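Probable glutaredoxin ssr2061 (PDB 4MJE) probably works as a glutathione-dependent disulfide oxidoreductase that reduces low-molecular-weight disulfides and protein disulfides. Local coordinates at residues P27-A32 / S67-F72; L33-L38 / D83-D88. The protein carries 1 engineered substitution. All coordinates share one frame; numbering follows the deposited sequence.

Contact 1 of 2, residues P27-A32 / S67-F72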
ATOM      1  N   PRO A  27       0.054  -1.790 -16.464  1.00  4.32           N
ATOM      2  CA  PRO A  27      -1.386  -1.536 -16.349  1.00  4.39           C
ATOM      3  C   PRO A  27      -1.971  -2.083 -15.064  1.00  4.23           C
ATOM      4  O   PRO A  27      -2.986  -1.555 -14.607  1.00  5.31           O
ATOM      5  CB  PRO A  27      -1.970  -2.278 -17.560  1.00  5.27           C
ATOM      6  CG  PRO A  27      -0.965  -3.346 -17.878  1.00  6.03           C
ATOM      7  CD  PRO A  27       0.363  -2.737 -17.545  1.00  4.89           C
ATOM      8  N   PHE A  28      -1.364  -3.120 -14.491  1.00  4.16           N
ATOM      9  CA  PHE A  28      -1.840  -3.678 -13.223  1.00  4.14           C
ATOM     10  C   PHE A  28      -1.466  -2.739 -12.070  1.00  3.58           C
ATOM     11  O   PHE A  28      -2.258  -2.462 -11.164  1.00  4.62           O
ATOM     12  CB  PHE A  28      -1.248  -5.068 -13.013  1.00  6.00           C
ATOM     13  CG  PHE A  28      -1.688  -6.056 -14.042  1.00  6.75           C
ATOM     14  CD1 PHE A  28      -2.807  -6.816 -13.807  1.00 12.06           C
ATOM     15  CD2 PHE A  28      -0.998  -6.241 -15.235  1.00  8.04           C
ATOM     16  CE1 PHE A  28      -3.250  -7.735 -14.729  1.00 14.26           C
ATOM     17  CE2 PHE A  28      -1.453  -7.172 -16.176  1.00  8.79           C
ATOM     18  CZ  PHE A  28      -2.573  -7.904 -15.913  1.00 12.08           C
ATOM     19  N   CYS A  29      -0.258  -2.198 -12.138  1.00  4.27           N
ATOM     20  CA  CYS A  29       0.175  -1.183 -11.172  1.00  3.88           C
ATOM     21  C   CYS A  29      -0.714   0.054 -11.263  1.00  3.22           C
ATOM     22  O   CYS A  29      -1.134   0.614 -10.236  1.00  3.79           O
ATOM     23  CB  CYS A  29       1.628  -0.820 -11.450  1.00  3.50           C
ATOM     24  SG  CYS A  29       2.785  -2.109 -11.058  1.00  4.25           S
ATOM     25  N   MET A  30      -1.014   0.491 -12.480  1.00  4.39           N
ATOM     26  CA  MET A  30      -1.856   1.662 -12.667  1.00  3.56           C
ATOM     27  C   MET A  30      -3.244   1.448 -12.049  1.00  3.83           C
ATOM     28  O   MET A  30      -3.788   2.348 -11.412  1.00  4.45           O
ATOM     29  CB  MET A  30      -1.947   1.977 -14.157  1.00  4.56           C
ATOM     30  CG  MET A  30      -0.659   2.529 -14.751  1.00  5.54           C
ATOM     31  SD  MET A  30      -0.628   2.417 -16.539  1.00  6.30           S
ATOM     32  CE  MET A  30      -1.940   3.558 -16.949  1.00  9.90           C
ATOM     33  N   ARG A  31      -3.806   0.257 -12.193  1.00  4.46           N
ATOM     34  CA  ARG A  31      -5.117  -0.020 -11.622  1.00  5.06           C
ATOM     35  C   ARG A  31      -5.078  -0.014 -10.086  1.00  5.75           C
ATOM     36  O   ARG A  31      -6.012   0.456  -9.425  1.00  5.14           O
ATOM     37  CB  ARG A  31      -5.629  -1.369 -12.143  1.00  8.37           C
ATOM     38  CG  ARG A  31      -7.078  -1.692 -11.831  1.00 14.73           C
ATOM     39  CD  ARG A  31      -7.527  -2.974 -12.495  1.00 19.40           C
ATOM     40  NE  ARG A  31      -7.372  -2.876 -13.940  1.00 17.88           N
ATOM     41  CZ  ARG A  31      -7.268  -3.913 -14.766  1.00 19.09           C
ATOM     42  NH1 ARG A  31      -7.314  -5.155 -14.301  1.00 27.45           N
ATOM     43  NH2 ARG A  31      -7.114  -3.698 -16.065  1.00 22.79           N
ATOM     44  N   ALA A  32      -4.016  -0.566  -9.504  1.00  4.93           N
ATOM     45  CA  ALA A  32      -3.874  -0.610  -8.051  1.00  4.98           C
ATOM     46  C   ALA A  32      -3.687   0.814  -7.518  1.00  4.47           C
ATOM     47  O   ALA A  32      -4.265   1.205  -6.507  1.00  4.64           O
ATOM     48  CB  ALA A  32      -2.700  -1.492  -7.679  1.00  3.83           C
ATOM     49  N   SER A  67       6.503 -10.305  -9.514  1.00  6.78           N
ATOM     50  CA  SER A  67       5.358  -9.736 -10.231  1.00  6.35           C
ATOM     51  C   SER A  67       5.035  -8.368  -9.638  1.00  5.54           C
ATOM     52  O   SER A  67       5.381  -8.090  -8.479  1.00  6.29           O
ATOM     53  CB  SER A  67       4.143 -10.669 -10.159  1.00  6.94           C
ATOM     54  OG  SER A  67       3.712 -10.855  -8.814  1.00 10.02           O
ATOM     55  N   LEU A  68       4.373  -7.523 -10.424  1.00  5.34           N
ATOM     56  CA  LEU A  68       4.006  -6.178  -9.991  1.00  5.01           C
ATOM     57  C   LEU A  68       2.503  -5.975 -10.113  1.00  4.76           C
ATOM     58  O   LEU A  68       1.855  -6.552 -10.968  1.00  5.78           O
ATOM     59  CB  LEU A  68       4.707  -5.137 -10.865  1.00  4.55           C
ATOM     60  CG  LEU A  68       6.228  -5.132 -10.785  1.00  5.65           C
ATOM     61  CD1 LEU A  68       6.803  -4.233 -11.856  1.00  6.57           C
ATOM     62  CD2 LEU A  68       6.668  -4.707  -9.393  1.00  7.85           C
ATOM     63  N   PRO A  69       1.920  -5.145  -9.256  1.00  4.33           N
ATOM     64  CA  PRO A  69       2.529  -4.476  -8.110  1.00  3.82           C
ATOM     65  C   PRO A  69       2.651  -5.417  -6.915  1.00  3.96           C
ATOM     66  O   PRO A  69       2.104  -6.516  -6.917  1.00  5.03           O
ATOM     67  CB  PRO A  69       1.510  -3.375  -7.786  1.00  4.86           C
ATOM     68  CG  PRO A  69       0.225  -3.989  -8.151  1.00  5.75           C
ATOM     69  CD  PRO A  69       0.502  -4.782  -9.404  1.00  5.76           C
ATOM     70  N   GLN A  70       3.332  -4.956  -5.866  1.00  3.89           N
ATOM     71  CA  GLN A  70       3.265  -5.615  -4.549  1.00  4.36           C
ATOM     72  C   GLN A  70       2.911  -4.553  -3.512  1.00  4.09           C
ATOM     73  O   GLN A  70       3.508  -3.472  -3.491  1.00  4.67           O
ATOM     74  CB  GLN A  70       4.581  -6.317  -4.173  1.00  5.11           C
ATOM     75  CG  GLN A  70       5.007  -7.414  -5.149  1.00  6.87           C
ATOM     76  CD  GLN A  70       4.060  -8.580  -5.164  1.00  5.82           C
ATOM     77  OE1 GLN A  70       3.288  -8.777  -4.220  1.00  7.55           O
ATOM     78  NE2 GLN A  70       4.093  -9.359  -6.238  1.00  7.77           N
ATOM     79  N   ILE A  71       1.935  -4.871  -2.679  1.00  4.65           N
ATOM     80  CA  ILE A  71       1.367  -3.942  -1.723  1.00  5.63           C
ATOM     81  C   ILE A  71       1.538  -4.461  -0.313  1.00  4.12           C
ATOM     82  O   ILE A  71       1.325  -5.628  -0.058  1.00  4.50           O
ATOM     83  CB  ILE A  71      -0.138  -3.744  -2.023  1.00  8.18           C
ATOM     84  CG1 ILE A  71      -0.312  -3.133  -3.416  1.00  9.19           C
ATOM     85  CG2 ILE A  71      -0.816  -2.871  -0.976  1.00  6.90           C
ATOM     86  CD1 ILE A  71      -1.597  -3.516  -4.086  1.00 11.62           C
ATOM     87  N   PHE A  72       1.933  -3.545   0.578  1.00  3.84           N
ATOM     88  CA  PHE A  72       2.095  -3.796   2.011  1.00  4.22           C
ATOM     89  C   PHE A  72       1.292  -2.762   2.793  1.00  3.96           C
ATOM     90  O   PHE A  72       1.308  -1.587   2.463  1.00  4.87           O
ATOM     91  CB  PHE A  72       3.584  -3.726   2.421  1.00  3.74           C
ATOM     92  CG  PHE A  72       4.428  -4.819   1.808  1.00  5.72           C
ATOM     93  CD1 PHE A  72       4.801  -4.748   0.473  1.00  4.79           C
ATOM     94  CD2 PHE A  72       4.822  -5.928   2.548  1.00  4.66           C
ATOM     95  CE1 PHE A  72       5.563  -5.764  -0.105  1.00  5.76           C
ATOM     96  CE2 PHE A  72       5.600  -6.924   1.953  1.00  6.81           C
ATOM     97  CZ  PHE A  72       5.938  -6.835   0.633  1.00  6.30           C
TER
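The first turns of helix 27-39 sit against the bend that leads into strand 70-73, the CA atoms of C29 and P69 coming within 5.1 Å. The peptide before P69 is cis, and the pyrrolidine ring is presented to the helix. C29 lies against it: with SG beside its backbone N (chi1 -70°), the sulfur meets P69 N at 3.6 Å and, equally near, L68 CB, with P69 CB at 3.7 Å. The far corner of the ring, P69 CG, rests on A32 CB one turn on (3.9 Å), while P69 CD comes up against the backbone and CB of F28 (F28 CB to P69 CD 4.0 Å), whose phenyl ring leads away. I71 CD1 adds a looser contact with A32 CB. No hydrogen bond joins the two segments. Within 67-72, Q70 NE2 closes the bend on S67 O (2.9 Å), standing above the carbonyl plane. C29 belongs to the CxxC motif at the helix start, here without the disulfide, and a cis-proline beside it is a hallmark of the thioredoxin fold. Around the contact, C29 and A32 pack on strand 18-22, L68 reaches helix 52-61, and P69 and I71 touch helix 81-89.

Contact 2 of 2, residues L33-L38 / D83-D88. Engineered in segment 33-38: L38 (natural residue Arg).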
ATOM      1  N   LEU A  33      -2.873   1.610  -8.204  1.00  4.06           N
ATOM      2  CA  LEU A  33      -2.678   3.006  -7.825  1.00  3.54           C
ATOM      3  C   LEU A  33      -3.987   3.775  -7.862  1.00  5.11           C
ATOM      4  O   LEU A  33      -4.249   4.583  -6.973  1.00  4.79           O
ATOM      5  CB  LEU A  33      -1.669   3.673  -8.745  1.00  4.32           C
ATOM      6  CG  LEU A  33      -0.204   3.278  -8.528  1.00  4.79           C
ATOM      7  CD1 LEU A  33       0.636   3.761  -9.721  1.00  6.06           C
ATOM      8  CD2 LEU A  33       0.360   3.798  -7.229  1.00  4.05           C
ATOM      9  N   ALA A  34      -4.816   3.511  -8.864  1.00  4.82           N
ATOM     10  CA  ALA A  34      -6.095   4.183  -8.957  1.00  5.58           C
ATOM     11  C   ALA A  34      -6.953   3.902  -7.742  1.00  6.07           C
ATOM     12  O   ALA A  34      -7.583   4.808  -7.215  1.00  6.28           O
ATOM     13  CB  ALA A  34      -6.818   3.772 -10.203  1.00  6.60           C
ATOM     14  N   LEU A  35      -6.979   2.658  -7.289  1.00  5.01           N
ATOM     15  CA  LEU A  35      -7.788   2.298  -6.139  1.00  4.66           C
ATOM     16  C   LEU A  35      -7.303   3.012  -4.865  1.00  5.99           C
ATOM     17  O   LEU A  35      -8.103   3.559  -4.095  1.00  6.38           O
ATOM     18  CB  LEU A  35      -7.783   0.786  -5.935  1.00  6.55           C
ATOM     19  CG  LEU A  35      -8.685   0.276  -4.804  1.00  5.89           C
ATOM     20  CD1 LEU A  35     -10.147   0.726  -4.942  1.00  9.62           C
ATOM     21  CD2 LEU A  35      -8.615  -1.220  -4.747  1.00  7.90           C
ATOM     22  N   LEU A  36      -5.992   3.022  -4.639  1.00  3.60           N
ATOM     23  CA  LEU A  36      -5.429   3.681  -3.470  1.00  4.31           C
ATOM     24  C   LEU A  36      -5.708   5.176  -3.490  1.00  3.74           C
ATOM     25  O   LEU A  36      -6.036   5.767  -2.464  1.00  5.55           O
ATOM     26  CB  LEU A  36      -3.928   3.396  -3.361  1.00  5.09           C
ATOM     27  CG  LEU A  36      -3.562   1.935  -3.074  1.00  6.01           C
ATOM     28  CD1 LEU A  36      -2.063   1.714  -3.204  1.00  8.66           C
ATOM     29  CD2 LEU A  36      -4.038   1.527  -1.688  1.00  9.47           C
ATOM     30  N   LYS A  37      -5.572   5.787  -4.663  1.00  3.94           N
ATOM     31  CA  LYS A  37      -5.849   7.200  -4.816  1.00  4.68           C
ATOM     32  C   LYS A  37      -7.329   7.479  -4.555  1.00  4.97           C
ATOM     33  O   LYS A  37      -7.662   8.445  -3.889  1.00  5.39           O
ATOM     34  CB  LYS A  37      -5.395   7.701  -6.188  1.00  5.96           C
ATOM     35  CG  LYS A  37      -3.890   7.717  -6.320  1.00  5.63           C
ATOM     36  CD  LYS A  37      -3.482   8.132  -7.695  1.00  6.30           C
ATOM     37  CE  LYS A  37      -1.979   8.289  -7.790  1.00  7.89           C
ATOM     38  NZ  LYS A  37      -1.597   8.697  -9.181  1.00 13.39           N
ATOM     39  N   LEU A  38      -8.227   6.631  -5.034  1.00  5.24           N
ATOM     40  CA  LEU A  38      -9.654   6.874  -4.848  1.00  6.02           C
ATOM     41  C   LEU A  38     -10.060   6.736  -3.373  1.00  5.92           C
ATOM     42  O   LEU A  38     -11.030   7.358  -2.937  1.00  6.43           O
ATOM     43  CB  LEU A  38     -10.459   5.958  -5.775  1.00  9.31           C
ATOM     44  CG  LEU A  38     -10.314   6.350  -7.259  1.00 11.50           C
ATOM     45  CD1 LEU A  38     -10.902   5.275  -8.172  1.00 12.98           C
ATOM     46  CD2 LEU A  38     -10.968   7.704  -7.575  1.00 14.67           C
ATOM     47  N   ASP A  83      -5.388  -8.860  -5.543  1.00  7.12           N
ATOM     48  CA  ASP A  83      -5.625  -9.059  -4.126  1.00  8.46           C
ATOM     49  C   ASP A  83      -6.272  -7.856  -3.484  1.00  7.05           C
ATOM     50  O   ASP A  83      -7.190  -8.012  -2.697  1.00  8.05           O
ATOM     51  CB  ASP A  83      -4.330  -9.424  -3.405  1.00  8.32           C
ATOM     52  CG  ASP A  83      -3.769 -10.747  -3.873  1.00 12.94           C
ATOM     53  OD1 ASP A  83      -4.550 -11.717  -4.021  1.00 16.07           O
ATOM     54  OD2 ASP A  83      -2.561 -10.817  -4.163  1.00 13.16           O
ATOM     55  N   ILE A  84      -5.809  -6.665  -3.821  0.52  6.71           N
ATOM     56  CA  ILE A  84      -6.378  -5.495  -3.195  0.52  5.25           C
ATOM     57  C   ILE A  84      -7.819  -5.254  -3.660  0.52  5.73           C
ATOM     58  O   ILE A  84      -8.699  -4.928  -2.855  0.52  5.07           O
ATOM     59  CB  ILE A  84      -5.472  -4.264  -3.378  0.52  4.54           C
ATOM     60  CG1 ILE A  84      -5.939  -3.153  -2.443  0.52  7.07           C
ATOM     61  CG2 ILE A  84      -5.432  -3.786  -4.827  0.52  9.62           C
ATOM     62  CD1 ILE A  84      -4.938  -2.016  -2.290  0.52  4.40           C
ATOM     63  N   TYR A  85      -8.064  -5.459  -4.950  1.00  5.45           N
ATOM     64  CA  TYR A  85      -9.408  -5.318  -5.478  1.00  6.05           C
ATOM     65  C   TYR A  85     -10.341  -6.379  -4.894  1.00  6.25           C
ATOM     66  O   TYR A  85     -11.515  -6.094  -4.626  1.00  6.69           O
ATOM     67  CB  TYR A  85      -9.427  -5.356  -7.009  1.00  6.33           C
ATOM     68  CG  TYR A  85      -9.196  -4.005  -7.637  1.00  6.32           C
ATOM     69  CD1 TYR A  85     -10.254  -3.206  -8.005  1.00  6.73           C
ATOM     70  CD2 TYR A  85      -7.919  -3.533  -7.842  1.00  6.17           C
ATOM     71  CE1 TYR A  85     -10.055  -1.968  -8.563  1.00  7.70           C
ATOM     72  CE2 TYR A  85      -7.696  -2.294  -8.406  1.00  4.61           C
ATOM     73  CZ  TYR A  85      -8.772  -1.509  -8.777  1.00  5.83           C
ATOM     74  OH  TYR A  85      -8.590  -0.274  -9.348  1.00  6.12           O
ATOM     75  N   ALA A  86      -9.842  -7.599  -4.686  1.00  6.28           N
ATOM     76  CA  ALA A  86     -10.651  -8.652  -4.074  1.00  6.30           C
ATOM     77  C   ALA A  86     -11.023  -8.262  -2.644  1.00  6.57           C
ATOM     78  O   ALA A  86     -12.174  -8.390  -2.231  1.00  7.09           O
ATOM     79  CB  ALA A  86      -9.918 -10.012  -4.115  1.00  8.20           C
ATOM     80  N   LEU A  87     -10.063  -7.765  -1.880  1.00  7.56           N
ATOM     81  CA  LEU A  87     -10.353  -7.308  -0.527  1.00  7.05           C
ATOM     82  C   LEU A  87     -11.413  -6.217  -0.536  1.00  6.78           C
ATOM     83  O   LEU A  87     -12.316  -6.223   0.292  1.00  7.08           O
ATOM     84  CB  LEU A  87      -9.091  -6.784   0.164  1.00  7.15           C
ATOM     85  CG  LEU A  87      -8.085  -7.818   0.651  1.00  8.86           C
ATOM     86  CD1 LEU A  87      -6.765  -7.160   0.981  1.00 10.99           C
ATOM     87  CD2 LEU A  87      -8.610  -8.569   1.874  1.00 13.06           C
ATOM     88  N   ASP A  88     -11.302  -5.264  -1.448  1.00  5.55           N
ATOM     89  CA  ASP A  88     -12.288  -4.194  -1.484  1.00  6.09           C
ATOM     90  C   ASP A  88     -13.686  -4.738  -1.834  1.00  6.20           C
ATOM     91  O   ASP A  88     -14.685  -4.344  -1.240  1.00  7.27           O
ATOM     92  CB  ASP A  88     -11.887  -3.088  -2.449  1.00  7.79           C
ATOM     93  CG  ASP A  88     -12.616  -1.776  -2.170  1.00  6.81           C
ATOM     94  OD1 ASP A  88     -12.949  -1.072  -3.150  1.00  8.62           O
ATOM     95  OD2 ASP A  88     -12.827  -1.438  -0.975  1.00  8.35           O
TER
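A34 and Y85 meet at the edge of this helix-helix contact, where A34 CB lies 4.5 Å from Y85 OH. The short axes of 33-38 and 83-88 approach to 10.7 Å and run at 42° to each other, a separation bridged by side chains. L35, next along, carries most of the contact. Its CG is anti to the backbone N (chi1 -176°), which extends the side chain across the gap. L35 CD2 sits almost squarely over one face of the Y85 ring, 3.8 Å from its centroid and only 6° off the ring normal, a CH-pi contact. L35 and Y85 lie alongside each other, pointing in opposing senses, so that the phenol end reaches back to the base of the leucine, with Y85 OH 3.7 Å from L35 CB. That hydroxyl is hydrogen-bonded to the backbone O of R31, one turn before L35, which helps fix the ring. The other branch, L35 CD1, touches D88 OD1 at 3.8 Å; D88 OD2 forms a salt bridge with K39 of the first helix. I84 is deposited in two conformers; in the one described here its CG1 lies 4.0 Å from L35 CD2. In that same conformer the end of the L36 side chain comes near, L36 CD2 meeting I84 CD1 at 3.7 Å. L93 of helix 93-97 closes over L35, I84 and D88, and L36 also touches I20 of strand 18-22. Between the two segments themselves the contact is van der Waals. Two helices packed side by side on one face of a central sheet, one of them starting at the CxxC motif, are the arrangement of the thioredoxin fold as found in glutaredoxins.

How the contacts relate
From the N terminus, strand 18-22 leads to the CxxC motif and helix 27-39, which serves both contacts in turn: its first half in contact 1, its second in contact 2. The chain then passes through strand 44-47 and helix 52-61 before contact 1 closes the first loop at 67-72. After the hairpin of strands 70-73 and 76-79, helix 81-89 returns to the same helix and closes contact 2. The loops cross, since the segments alternate. Their centres lie 9 Å apart, and they touch directly: in the I84 conformer given, I71 CD1 packs on I84 CG2 at 3.9 Å. Together they tie helix 27-39 to the cis-proline bend, the sheet and helix 81-89.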